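CD8 alpha antigen (Sus scrofa, PDB 5EDX) forms a homodimeric T-cell co-receptor of the immunoglobulin superfamily that probably binds MHC class I molecules. Local coordinates at residues T31-P40 and E87-F96. Residues are numbered along the deposited sequence; the frame is centred on the assembly and turned at random.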
ATOM      1  N   THR A  31       5.551 -13.172 -13.051  1.00 17.15           N
ATOM      2  CA  THR A  31       5.309 -11.778 -12.681  1.00 12.12           C
ATOM      3  C   THR A  31       3.827 -11.504 -12.446  1.00 20.30           C
ATOM      4  O   THR A  31       2.977 -11.856 -13.259  1.00 15.87           O
ATOM      5  CB  THR A  31       5.854 -10.810 -13.751  1.00 15.45           C
ATOM      6  OG1 THR A  31       7.276 -10.973 -13.843  1.00 14.52           O
ATOM      7  CG2 THR A  31       5.546  -9.364 -13.392  1.00 14.23           C
ATOM      8  N   SER A  32       3.526 -10.870 -11.324  1.00 19.97           N
ATOM      9  CA  SER A  32       2.151 -10.551 -10.991  1.00 19.14           C
ATOM     10  C   SER A  32       2.105  -9.113 -10.543  1.00 23.43           C
ATOM     11  O   SER A  32       3.135  -8.513 -10.241  1.00 24.44           O
ATOM     12  CB  SER A  32       1.656 -11.463  -9.871  1.00 21.92           C
ATOM     13  OG  SER A  32       2.343 -11.182  -8.661  1.00 31.97           O
ATOM     14  N   CYS A  33       0.905  -8.554 -10.499  1.00 16.45           N
ATOM     15  CA  CYS A  33       0.741  -7.172 -10.108  1.00 18.30           C
ATOM     16  C   CYS A  33      -0.638  -6.978  -9.492  1.00 16.71           C
ATOM     17  O   CYS A  33      -1.618  -7.555  -9.956  1.00 16.25           O
ATOM     18  CB  CYS A  33       0.900  -6.279 -11.336  1.00 25.82           C
ATOM     19  SG  CYS A  33       1.095  -4.533 -10.967  1.00 40.91           S
ATOM     20  N   SER A  34      -0.708  -6.184  -8.430  1.00 14.10           N
ATOM     21  CA  SER A  34      -1.986  -5.864  -7.812  1.00  9.48           C
ATOM     22  C   SER A  34      -2.286  -4.391  -8.016  1.00 12.33           C
ATOM     23  O   SER A  34      -1.420  -3.548  -7.810  1.00 14.78           O
ATOM     24  CB  SER A  34      -1.949  -6.171  -6.318  1.00 10.17           C
ATOM     25  OG  SER A  34      -1.805  -7.560  -6.096  1.00 13.29           O
ATOM     26  N   TRP A  35      -3.507  -4.086  -8.430  1.00  8.42           N
ATOM     27  CA  TRP A  35      -3.950  -2.700  -8.513  1.00  6.97           C
ATOM     28  C   TRP A  35      -4.517  -2.263  -7.165  1.00  7.25           C
ATOM     29  O   TRP A  35      -5.358  -2.948  -6.590  1.00 11.23           O
ATOM     30  CB  TRP A  35      -5.010  -2.538  -9.602  1.00  9.73           C
ATOM     31  CG  TRP A  35      -4.451  -2.466 -10.989  1.00  6.07           C
ATOM     32  CD1 TRP A  35      -4.445  -3.460 -11.927  1.00 10.21           C
ATOM     33  CD2 TRP A  35      -3.806  -1.339 -11.590  1.00  9.63           C
ATOM     34  NE1 TRP A  35      -3.838  -3.016 -13.082  1.00  8.86           N
ATOM     35  CE2 TRP A  35      -3.442  -1.716 -12.901  1.00  9.12           C
ATOM     36  CE3 TRP A  35      -3.507  -0.045 -11.152  1.00 10.55           C
ATOM     37  CZ2 TRP A  35      -2.795  -0.843 -13.771  1.00  9.69           C
ATOM     38  CZ3 TRP A  35      -2.869   0.820 -12.016  1.00 12.88           C
ATOM     39  CH2 TRP A  35      -2.514   0.417 -13.312  1.00 11.26           C
ATOM     40  N   LEU A  36      -4.039  -1.121  -6.681  1.00  8.10           N
ATOM     41  CA  LEU A  36      -4.483  -0.535  -5.423  1.00  8.42           C
ATOM     42  C   LEU A  36      -5.026   0.862  -5.684  1.00 10.08           C
ATOM     43  O   LEU A  36      -4.720   1.484  -6.697  1.00  9.82           O
ATOM     44  CB  LEU A  36      -3.324  -0.449  -4.430  1.00  7.85           C
ATOM     45  CG  LEU A  36      -2.576  -1.754  -4.151  1.00  9.81           C
ATOM     46  CD1 LEU A  36      -1.403  -1.493  -3.204  1.00 12.28           C
ATOM     47  CD2 LEU A  36      -3.523  -2.803  -3.571  1.00 10.81           C
ATOM     48  N   TYR A  37      -5.830   1.349  -4.753  1.00  9.34           N
ATOM     49  CA  TYR A  37      -6.445   2.664  -4.874  1.00  9.50           C
ATOM     50  C   TYR A  37      -6.373   3.375  -3.532  1.00  9.50           C
ATOM     51  O   TYR A  37      -6.511   2.743  -2.484  1.00 10.32           O
ATOM     52  CB  TYR A  37      -7.899   2.498  -5.313  1.00  8.95           C
ATOM     53  CG  TYR A  37      -8.775   3.721  -5.136  1.00  8.92           C
ATOM     54  CD1 TYR A  37      -8.720   4.784  -6.031  1.00  8.37           C
ATOM     55  CD2 TYR A  37      -9.689   3.787  -4.093  1.00 12.81           C
ATOM     56  CE1 TYR A  37      -9.554   5.909  -5.869  1.00  8.87           C
ATOM     57  CE2 TYR A  37     -10.515   4.888  -3.924  1.00 13.65           C
ATOM     58  CZ  TYR A  37     -10.447   5.942  -4.814  1.00 16.16           C
ATOM     59  OH  TYR A  37     -11.278   7.030  -4.631  1.00 12.79           O
ATOM     60  N   GLN A  38      -6.130   4.680  -3.553  1.00  7.44           N
ATOM     61  CA  GLN A  38      -6.262   5.459  -2.326  1.00  8.40           C
ATOM     62  C   GLN A  38      -7.175   6.649  -2.567  1.00  9.93           C
ATOM     63  O   GLN A  38      -7.074   7.317  -3.593  1.00  9.89           O
ATOM     64  CB  GLN A  38      -4.908   5.924  -1.789  1.00  9.69           C
ATOM     65  CG  GLN A  38      -5.027   6.559  -0.401  1.00  9.87           C
ATOM     66  CD  GLN A  38      -3.712   7.100   0.132  1.00 12.58           C
ATOM     67  OE1 GLN A  38      -2.951   7.729  -0.596  1.00 12.26           O
ATOM     68  NE2 GLN A  38      -3.454   6.874   1.419  1.00 10.99           N
ATOM     69  N   LYS A  39      -8.068   6.901  -1.616  1.00 10.49           N
ATOM     70  CA  LYS A  39      -9.031   7.993  -1.727  1.00 12.34           C
ATOM     71  C   LYS A  39      -8.368   9.360  -1.615  1.00  9.99           C
ATOM     72  O   LYS A  39      -7.306   9.498  -1.010  1.00 11.07           O
ATOM     73  CB  LYS A  39     -10.089   7.858  -0.628  1.00 14.63           C
ATOM     74  CG  LYS A  39     -11.000   6.656  -0.796  1.00 16.61           C
ATOM     75  CD  LYS A  39     -11.947   6.487   0.387  1.00 23.84           C
ATOM     76  CE  LYS A  39     -11.202   5.974   1.611  1.00 32.47           C
ATOM     77  NZ  LYS A  39     -12.123   5.576   2.706  1.00 45.08           N
ATOM     78  N   PRO A  40      -9.006  10.384  -2.199  1.00  9.68           N
ATOM     79  CA  PRO A  40      -8.586  11.777  -2.018  1.00 11.52           C
ATOM     80  C   PRO A  40      -8.985  12.211  -0.616  1.00 14.76           C
ATOM     81  O   PRO A  40      -9.638  11.437   0.083  1.00 15.42           O
ATOM     82  CB  PRO A  40      -9.441  12.547  -3.039  1.00 15.78           C
ATOM     83  CG  PRO A  40     -10.223  11.522  -3.808  1.00 21.64           C
ATOM     84  CD  PRO A  40     -10.242  10.272  -2.988  1.00 14.97           C
ATOM     85  N   GLU A  87     -16.911   9.269  -7.380  1.00 11.05           N
ATOM     86  CA  GLU A  87     -16.183   8.572  -6.334  1.00 12.38           C
ATOM     87  C   GLU A  87     -15.004   7.736  -6.866  1.00 12.74           C
ATOM     88  O   GLU A  87     -14.272   7.141  -6.081  1.00 11.99           O
ATOM     89  CB  GLU A  87     -17.136   7.698  -5.509  1.00 13.64           C
ATOM     90  CG  GLU A  87     -17.811   6.572  -6.284  1.00 14.68           C
ATOM     91  CD  GLU A  87     -19.118   6.995  -6.938  1.00 16.56           C
ATOM     92  OE1 GLU A  87     -19.363   8.214  -7.094  1.00 13.99           O
ATOM     93  OE2 GLU A  87     -19.906   6.096  -7.301  1.00 15.18           O
ATOM     94  N   ASP A  88     -14.828   7.692  -8.187  1.00 12.95           N
ATOM     95  CA  ASP A  88     -13.648   7.047  -8.780  1.00 12.27           C
ATOM     96  C   ASP A  88     -12.425   7.968  -8.740  1.00 13.39           C
ATOM     97  O   ASP A  88     -11.309   7.543  -9.037  1.00 10.79           O
ATOM     98  CB  ASP A  88     -13.908   6.616 -10.232  1.00 10.77           C
ATOM     99  CG  ASP A  88     -14.776   5.371 -10.337  1.00 14.25           C
ATOM    100  OD1 ASP A  88     -15.484   5.228 -11.359  1.00 13.58           O
ATOM    101  OD2 ASP A  88     -14.750   4.536  -9.411  1.00 14.44           O
ATOM    102  N   GLN A  89     -12.624   9.235  -8.390  1.00 11.23           N
ATOM    103  CA  GLN A  89     -11.484  10.135  -8.261  1.00 10.54           C
ATOM    104  C   GLN A  89     -10.527   9.667  -7.173  1.00  9.23           C
ATOM    105  O   GLN A  89     -10.950   9.217  -6.111  1.00  9.74           O
ATOM    106  CB  GLN A  89     -11.949  11.543  -7.927  1.00 11.20           C
ATOM    107  CG  GLN A  89     -12.766  12.198  -9.004  1.00 12.86           C
ATOM    108  CD  GLN A  89     -13.285  13.536  -8.543  1.00 14.16           C
ATOM    109  OE1 GLN A  89     -14.294  13.615  -7.839  1.00 21.51           O
ATOM    110  NE2 GLN A  89     -12.585  14.596  -8.908  1.00  9.00           N
ATOM    111  N   GLY A  90      -9.231   9.800  -7.428  1.00 11.13           N
ATOM    112  CA  GLY A  90      -8.244   9.408  -6.441  1.00 10.87           C
ATOM    113  C   GLY A  90      -6.947   8.928  -7.058  1.00  9.67           C
ATOM    114  O   GLY A  90      -6.593   9.307  -8.176  1.00  9.78           O
ATOM    115  N   TYR A  91      -6.243   8.078  -6.321  1.00  9.85           N
ATOM    116  CA  TYR A  91      -4.898   7.653  -6.689  1.00  9.00           C
ATOM    117  C   TYR A  91      -4.862   6.160  -6.954  1.00  8.73           C
ATOM    118  O   TYR A  91      -5.267   5.361  -6.113  1.00 10.78           O
ATOM    119  CB  TYR A  91      -3.938   7.995  -5.553  1.00  9.28           C
ATOM    120  CG  TYR A  91      -4.044   9.436  -5.141  1.00  9.22           C
ATOM    121  CD1 TYR A  91      -3.502  10.436  -5.931  1.00 12.32           C
ATOM    122  CD2 TYR A  91      -4.709   9.802  -3.972  1.00  9.52           C
ATOM    123  CE1 TYR A  91      -3.606  11.766  -5.570  1.00 14.01           C
ATOM    124  CE2 TYR A  91      -4.813  11.141  -3.601  1.00 11.81           C
ATOM    125  CZ  TYR A  91      -4.257  12.109  -4.411  1.00 13.43           C
ATOM    126  OH  TYR A  91      -4.350  13.442  -4.069  1.00 17.08           O
ATOM    127  N   TYR A  92      -4.386   5.788  -8.135  1.00  7.67           N
ATOM    128  CA  TYR A  92      -4.297   4.384  -8.505  1.00  8.69           C
ATOM    129  C   TYR A  92      -2.834   4.002  -8.655  1.00  8.49           C
ATOM    130  O   TYR A  92      -2.029   4.795  -9.147  1.00 10.24           O
ATOM    131  CB  TYR A  92      -5.063   4.132  -9.806  1.00  7.21           C
ATOM    132  CG  TYR A  92      -6.551   4.376  -9.665  1.00  8.23           C
ATOM    133  CD1 TYR A  92      -7.081   5.663  -9.747  1.00  9.69           C
ATOM    134  CD2 TYR A  92      -7.421   3.323  -9.430  1.00 10.34           C
ATOM    135  CE1 TYR A  92      -8.448   5.887  -9.600  1.00 10.35           C
ATOM    136  CE2 TYR A  92      -8.792   3.536  -9.289  1.00  7.22           C
ATOM    137  CZ  TYR A  92      -9.294   4.818  -9.378  1.00 12.14           C
ATOM    138  OH  TYR A  92     -10.648   5.024  -9.239  1.00 11.67           O
ATOM    139  N   PHE A  93      -2.483   2.793  -8.226  1.00  7.24           N
ATOM    140  CA  PHE A  93      -1.086   2.378  -8.281  1.00  8.84           C
ATOM    141  C   PHE A  93      -0.952   0.870  -8.192  1.00 10.42           C
ATOM    142  O   PHE A  93      -1.881   0.182  -7.777  1.00 10.40           O
ATOM    143  CB  PHE A  93      -0.240   3.098  -7.209  1.00  8.14           C
ATOM    144  CG  PHE A  93      -0.704   2.882  -5.787  1.00  7.91           C
ATOM    145  CD1 PHE A  93      -1.892   3.443  -5.327  1.00 11.10           C
ATOM    146  CD2 PHE A  93       0.081   2.165  -4.892  1.00  8.07           C
ATOM    147  CE1 PHE A  93      -2.299   3.261  -4.007  1.00 11.28           C
ATOM    148  CE2 PHE A  93      -0.318   1.980  -3.569  1.00  8.98           C
ATOM    149  CZ  PHE A  93      -1.512   2.533  -3.128  1.00 10.09           C
ATOM    150  N   CYS A  94       0.204   0.367  -8.614  1.00  8.94           N
ATOM    151  CA  CYS A  94       0.435  -1.065  -8.699  1.00 10.41           C
ATOM    152  C   CYS A  94       1.370  -1.502  -7.592  1.00 11.86           C
ATOM    153  O   CYS A  94       2.194  -0.721  -7.128  1.00 12.15           O
ATOM    154  CB  CYS A  94       1.052  -1.417 -10.051  1.00 13.80           C
ATOM    155  SG  CYS A  94      -0.047  -1.066 -11.434  1.00 20.54           S
ATOM    156  N   SER A  95       1.244  -2.736  -7.178  1.00  9.31           N
ATOM    157  CA  SER A  95       2.092  -3.300  -6.150  1.00 10.68           C
ATOM    158  C   SER A  95       2.609  -4.693  -6.540  1.00 18.14           C
ATOM    159  O   SER A  95       1.874  -5.483  -7.017  1.00 16.11           O
ATOM    160  CB  SER A  95       1.294  -3.414  -4.883  1.00 13.85           C
ATOM    161  OG  SER A  95       2.093  -3.587  -3.811  1.00 21.42           O
ATOM    162  N   PHE A  96       3.898  -4.918  -6.349  1.00 15.33           N
ATOM    163  CA  PHE A  96       4.630  -6.095  -6.859  1.00 27.91           C
ATOM    164  C   PHE A  96       5.487  -6.607  -5.702  1.00 30.21           C
ATOM    165  O   PHE A  96       6.052  -5.837  -4.961  1.00 22.94           O
ATOM    166  CB  PHE A  96       5.455  -5.759  -8.128  1.00 21.87           C
ATOM    167  CG  PHE A  96       6.391  -6.820  -8.557  1.00 30.05           C
ATOM    168  CD1 PHE A  96       5.928  -7.929  -9.264  1.00 32.01           C
ATOM    169  CD2 PHE A  96       7.722  -6.740  -8.267  1.00 18.62           C
ATOM    170  CE1 PHE A  96       6.794  -8.920  -9.654  1.00 34.14           C
ATOM    171  CE2 PHE A  96       8.585  -7.728  -8.638  1.00 30.75           C
ATOM    172  CZ  PHE A  96       8.127  -8.831  -9.334  1.00 29.47           C
TER
HETATM  173  O   HOH W   1       0.824  -8.285  -6.526  1.00 31.77           O
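Ser34, Leu36 and Gln38 pair with Ser95, Phe93 and Tyr91 through six backbone hydrogen bonds, joining strands 33-38 and 90-98 antiparallel, the C and F strands of a V-set immunoglobulin domain. Ser34 O, Leu36 O and Tyr91 O each take a CA-H...O contact as well. A water on Ser34 OG also donates to Ser95 O.

On the inner face, Cys94 SG, disulfide-bonded to Cys22, sits 3.3 Å from the centroid of the Trp35 six-membered ring, 8° off its normal: the sulfur-aromatic, disulfide-on-tryptophan core of immunoglobulin domains. Tyr37 CG lies anti to the backbone N (chi1 165°), carrying the ring along the partner strand until OH donates to Gln89 O at 2.7 Å. Tyr37 CD1 rests over a face of Tyr92, 3.4 Å from Tyr92 CZ, the ring planes inclined at 46°. Tyr92 OH donates to Asp88 O at 2.6 Å.

On the other face, Leu36 CB makes a CH-pi contact over one face of the Phe93 ring, 3.9 Å from its centroid; Gln38 NE2 hydrogen-bonds Ser44 O and also Gln38 OE1 of the second subunit.

Two tyrosine hydroxyls thus tie the carbonyls of Asp88 and Gln89, just before the strand, while sulfur caps one indole face in the sandwich interior.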